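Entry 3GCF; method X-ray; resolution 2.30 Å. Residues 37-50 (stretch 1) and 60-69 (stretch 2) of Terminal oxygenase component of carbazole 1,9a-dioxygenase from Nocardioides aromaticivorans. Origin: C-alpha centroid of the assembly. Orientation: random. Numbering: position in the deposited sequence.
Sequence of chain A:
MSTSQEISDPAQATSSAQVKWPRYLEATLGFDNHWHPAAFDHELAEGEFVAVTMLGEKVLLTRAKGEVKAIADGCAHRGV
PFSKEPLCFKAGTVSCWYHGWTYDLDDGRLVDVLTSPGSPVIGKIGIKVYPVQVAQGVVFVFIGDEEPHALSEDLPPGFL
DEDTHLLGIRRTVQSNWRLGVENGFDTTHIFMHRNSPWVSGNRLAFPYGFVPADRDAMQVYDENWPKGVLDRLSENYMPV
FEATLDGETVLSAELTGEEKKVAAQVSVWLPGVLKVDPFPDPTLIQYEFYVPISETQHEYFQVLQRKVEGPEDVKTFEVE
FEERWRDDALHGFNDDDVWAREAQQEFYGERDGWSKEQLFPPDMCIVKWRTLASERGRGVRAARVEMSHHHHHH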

# COMPACT_ATOMS: atom_id res chain seq x y z
N PRO A 37 13.43 6.06 -25.24
CA PRO A 37 12.45 5.23 -25.94
C PRO A 37 11.15 5.17 -25.12
O PRO A 37 11.19 5.17 -23.89
CB PRO A 37 13.14 3.87 -26.03
CG PRO A 37 14.01 3.86 -24.80
CD PRO A 37 14.58 5.25 -24.79
N ALA A 38 10.02 5.13 -25.81
CA ALA A 38 8.72 5.07 -25.14
C ALA A 38 8.00 3.76 -25.45
O ALA A 38 7.32 3.20 -24.60
CB ALA A 38 7.85 6.25 -25.59
N ALA A 39 8.17 3.28 -26.67
CA ALA A 39 7.50 2.07 -27.09
C ALA A 39 8.08 1.63 -28.42
O ALA A 39 8.98 2.27 -28.97
CB ALA A 39 6.01 2.34 -27.25
N PHE A 40 7.55 0.53 -28.95
CA PHE A 40 7.98 0.04 -30.24
C PHE A 40 6.97 0.51 -31.27
O PHE A 40 5.77 0.57 -30.99
CB PHE A 40 8.08 -1.48 -30.21
CG PHE A 40 9.24 -1.98 -29.41
CD1 PHE A 40 10.52 -2.00 -29.96
CD2 PHE A 40 9.07 -2.34 -28.08
CE1 PHE A 40 11.62 -2.37 -29.19
CE2 PHE A 40 10.16 -2.71 -27.29
CZ PHE A 40 11.44 -2.72 -27.85
N ASP A 41 7.46 0.88 -32.44
CA ASP A 41 6.61 1.38 -33.50
C ASP A 41 5.42 0.47 -33.83
O ASP A 41 4.31 0.95 -34.07
CB ASP A 41 7.43 1.62 -34.77
CG ASP A 41 6.67 2.41 -35.80
OD1 ASP A 41 6.18 3.52 -35.48
OD2 ASP A 41 6.57 1.94 -36.95
N HIS A 42 5.65 -0.84 -33.82
CA HIS A 42 4.57 -1.77 -34.14
C HIS A 42 3.48 -1.90 -33.08
O HIS A 42 2.51 -2.62 -33.27
CB HIS A 42 5.17 -3.14 -34.51
CG HIS A 42 5.90 -3.13 -35.81
ND1 HIS A 42 6.52 -4.25 -36.33
CD2 HIS A 42 6.12 -2.13 -36.71
CE1 HIS A 42 7.09 -3.94 -37.49
NE2 HIS A 42 6.86 -2.66 -37.74
N GLU A 43 3.64 -1.20 -31.96
CA GLU A 43 2.64 -1.23 -30.91
C GLU A 43 1.53 -0.25 -31.28
O GLU A 43 0.45 -0.25 -30.68
CB GLU A 43 3.22 -0.79 -29.56
CG GLU A 43 4.18 -1.77 -28.91
CD GLU A 43 4.62 -1.28 -27.54
OE1 GLU A 43 3.74 -1.07 -26.68
OE2 GLU A 43 5.83 -1.09 -27.32
N LEU A 44 1.81 0.60 -32.26
CA LEU A 44 0.86 1.62 -32.68
C LEU A 44 0.34 1.51 -34.10
O LEU A 44 1.07 1.77 -35.06
CB LEU A 44 1.48 3.00 -32.50
CG LEU A 44 1.78 3.50 -31.09
CD1 LEU A 44 3.10 4.28 -31.09
CD2 LEU A 44 0.64 4.38 -30.61
N ALA A 45 -0.92 1.13 -34.24
CA ALA A 45 -1.55 1.05 -35.54
C ALA A 45 -2.28 2.39 -35.68
O ALA A 45 -2.45 3.11 -34.69
CB ALA A 45 -2.54 -0.10 -35.58
N GLU A 46 -2.70 2.73 -36.89
CA GLU A 46 -3.41 3.99 -37.12
C GLU A 46 -4.61 4.12 -36.18
O GLU A 46 -5.43 3.22 -36.09
CB GLU A 46 -3.89 4.05 -38.58
CG GLU A 46 -4.63 5.32 -38.98
CD GLU A 46 -3.77 6.57 -38.89
OE1 GLU A 46 -2.55 6.47 -39.15
OE2 GLU A 46 -4.31 7.64 -38.56
N GLY A 47 -4.69 5.24 -35.47
CA GLY A 47 -5.80 5.46 -34.56
C GLY A 47 -5.73 4.74 -33.22
O GLY A 47 -6.63 4.88 -32.38
N GLU A 48 -4.67 3.97 -33.00
CA GLU A 48 -4.52 3.23 -31.76
C GLU A 48 -3.83 4.10 -30.70
O GLU A 48 -3.11 5.04 -31.03
CB GLU A 48 -3.73 1.95 -32.03
CG GLU A 48 -3.25 1.20 -30.79
CD GLU A 48 -2.78 -0.21 -31.09
OE1 GLU A 48 -2.31 -0.46 -32.23
OE2 GLU A 48 -2.88 -1.08 -30.20
N PHE A 49 -4.06 3.79 -29.43
CA PHE A 49 -3.46 4.54 -28.33
C PHE A 49 -2.59 3.68 -27.42
O PHE A 49 -2.88 2.51 -27.18
CB PHE A 49 -4.56 5.18 -27.47
CG PHE A 49 -5.30 6.29 -28.15
CD1 PHE A 49 -4.77 7.57 -28.19
CD2 PHE A 49 -6.53 6.05 -28.75
CE1 PHE A 49 -5.46 8.61 -28.81
CE2 PHE A 49 -7.23 7.08 -29.38
CZ PHE A 49 -6.69 8.36 -29.41
N VAL A 50 -1.51 4.28 -26.93
CA VAL A 50 -0.61 3.60 -26.01
C VAL A 50 -0.19 4.62 -24.97
O VAL A 50 0.36 5.67 -25.31
CB VAL A 50 0.65 3.05 -26.70
CG1 VAL A 50 1.60 2.47 -25.66
CG2 VAL A 50 0.26 1.98 -27.72
N LEU A 60 0.70 10.23 -23.75
CA LEU A 60 -0.23 9.45 -24.55
C LEU A 60 0.31 9.39 -25.97
O LEU A 60 0.58 10.42 -26.59
CB LEU A 60 -1.61 10.10 -24.55
CG LEU A 60 -2.70 9.37 -25.35
CD1 LEU A 60 -3.06 8.08 -24.64
CD2 LEU A 60 -3.93 10.26 -25.49
N LEU A 61 0.47 8.18 -26.50
CA LEU A 61 0.96 8.01 -27.86
C LEU A 61 -0.14 7.51 -28.77
O LEU A 61 -1.01 6.76 -28.35
CB LEU A 61 2.11 6.99 -27.90
CG LEU A 61 3.34 7.19 -27.00
CD1 LEU A 61 4.24 5.97 -27.15
CD2 LEU A 61 4.07 8.46 -27.38
N THR A 62 -0.11 7.94 -30.03
CA THR A 62 -1.08 7.48 -31.01
C THR A 62 -0.47 7.68 -32.39
O THR A 62 0.56 8.34 -32.53
CB THR A 62 -2.40 8.28 -30.92
OG1 THR A 62 -3.36 7.69 -31.81
CG2 THR A 62 -2.19 9.73 -31.31
N ARG A 63 -1.08 7.07 -33.40
CA ARG A 63 -0.61 7.25 -34.77
C ARG A 63 -1.72 7.99 -35.51
O ARG A 63 -2.85 7.50 -35.62
CB ARG A 63 -0.32 5.91 -35.45
CG ARG A 63 0.31 6.04 -36.84
CD ARG A 63 0.50 4.68 -37.51
NE ARG A 63 1.43 3.82 -36.78
CZ ARG A 63 2.75 3.98 -36.74
NH1 ARG A 63 3.32 4.98 -37.40
NH2 ARG A 63 3.50 3.15 -36.03
N ALA A 64 -1.40 9.18 -36.00
CA ALA A 64 -2.35 10.01 -36.73
C ALA A 64 -1.83 10.28 -38.14
O ALA A 64 -0.77 10.89 -38.32
CB ALA A 64 -2.57 11.32 -35.99
N LYS A 65 -2.58 9.82 -39.14
CA LYS A 65 -2.19 9.99 -40.53
C LYS A 65 -0.82 9.37 -40.76
O LYS A 65 0.02 9.95 -41.46
CB LYS A 65 -2.16 11.47 -40.91
CG LYS A 65 -3.51 12.17 -40.85
CD LYS A 65 -3.36 13.66 -41.06
CE LYS A 65 -4.70 14.37 -41.03
NZ LYS A 65 -4.55 15.85 -41.15
N GLY A 66 -0.59 8.21 -40.16
CA GLY A 66 0.67 7.51 -40.33
C GLY A 66 1.81 7.94 -39.43
O GLY A 66 2.84 7.26 -39.36
N GLU A 67 1.65 9.06 -38.72
CA GLU A 67 2.71 9.54 -37.84
C GLU A 67 2.41 9.38 -36.36
O GLU A 67 1.30 9.68 -35.91
CB GLU A 67 3.00 11.00 -38.13
CG GLU A 67 3.64 11.24 -39.48
CD GLU A 67 3.63 12.70 -39.86
OE1 GLU A 67 3.90 13.54 -38.97
OE2 GLU A 67 3.37 13.00 -41.04
N VAL A 68 3.40 8.91 -35.62
CA VAL A 68 3.26 8.72 -34.18
C VAL A 68 3.33 10.09 -33.51
O VAL A 68 4.26 10.87 -33.77
CB VAL A 68 4.37 7.81 -33.62
CG1 VAL A 68 4.25 7.69 -32.10
CG2 VAL A 68 4.29 6.43 -34.26
N LYS A 69 2.35 10.39 -32.67
CA LYS A 69 2.31 11.66 -31.97
C LYS A 69 2.36 11.42 -30.47
O LYS A 69 1.88 10.40 -29.99
CB LYS A 69 1.01 12.41 -32.32
CG LYS A 69 0.67 12.48 -33.81
CD LYS A 69 1.75 13.18 -34.63
CE LYS A 69 1.97 14.61 -34.16
NZ LYS A 69 3.03 15.29 -34.95
O HOH W 1 6.12 5.33 -37.57

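The two stretches meet as antiparallel strands at one end and carry on into two turns, which remain in contact through E46 and G47, and R63 dominates the contact between them. Its chain runs extended through chi1 and chi2 (both t), then bends at chi3 (m), which lays the edge of the guanidinium against the backbone of stretch 1. R63 NE donates to L44 O at 2.7 Å, and R63 NH2 reaches the same L44 O at 3.0 Å, so one carbonyl is held by two donors. R63 NH2 also forms a salt bridge with D41, R63 NH2 to D41 OD1 2.8 Å, nearly straight at 164°, and a weak bond to D41 O at 3.1 Å. The t rotamer of D41 brings its carboxylate to the arginine although its CA-to-CB bond points sideways. A water accepts from R63 NH1 and donates to D41 OD1, each at 2.8 Å, while R63 NH1 also bonds G66 O at 3.0 Å, within its own stretch. Arginine suits this place because its several planar N-H groups can serve carbonyls and a carboxylate together.

E46 makes the second polar cluster. Its chi1 is t and chi2 p, a bend that brings the carboxylate to the type I' turn from A64 to E67. There E46 OE2 accepts from K65 N and E46 OE1 from G66 N, both at 2.8 Å; the two oxygens of one carboxylate thus take up two successive amides. G66, at phi 84° and psi -11°, is well suited to glycine, since a CB would be jammed against the preceding carbonyl oxygen. In the type II turn from A45 to E48, G47 likewise has a positive phi, and G47 N donates to R63 O at 2.9 Å.

Farther along, V50 and L61 form a hydrogen-bonded antiparallel pair: V50 N to L61 O is 2.9 Å and L61 N to V50 O 2.8 Å. Their side chains share a face of the sheet, V50 CB to L61 CB 4.4 Å. L61, m at chi1 and t at chi2, extends L61 CD1 to within 3.9 Å of A38 CB, an apolar contact between a methyl group and the tip of the leucine. L44 packs with L44 CD2 4.0 Å from L61 CB and L44 CD1 3.7 Å from V68 CG1, its chi2 of 142° lying between the usual wells.

On the other face are T62 and F49. T62 is t at chi1, and T62 OG1 donates to E48 O at 2.8 Å, which satisfies a buried hydroxyl. F49 is m at chi1 with chi2 -82°, which brings the end of its ring nearer to stretch 2, F49 CD1 lying 3.7 Å from T62 CB and 3.9 Å from L60 CD2. T62 OG1 lies over one face of the F49 ring; a flat aromatic ring can offer a face to this hydroxyl while its carbons pack on L60.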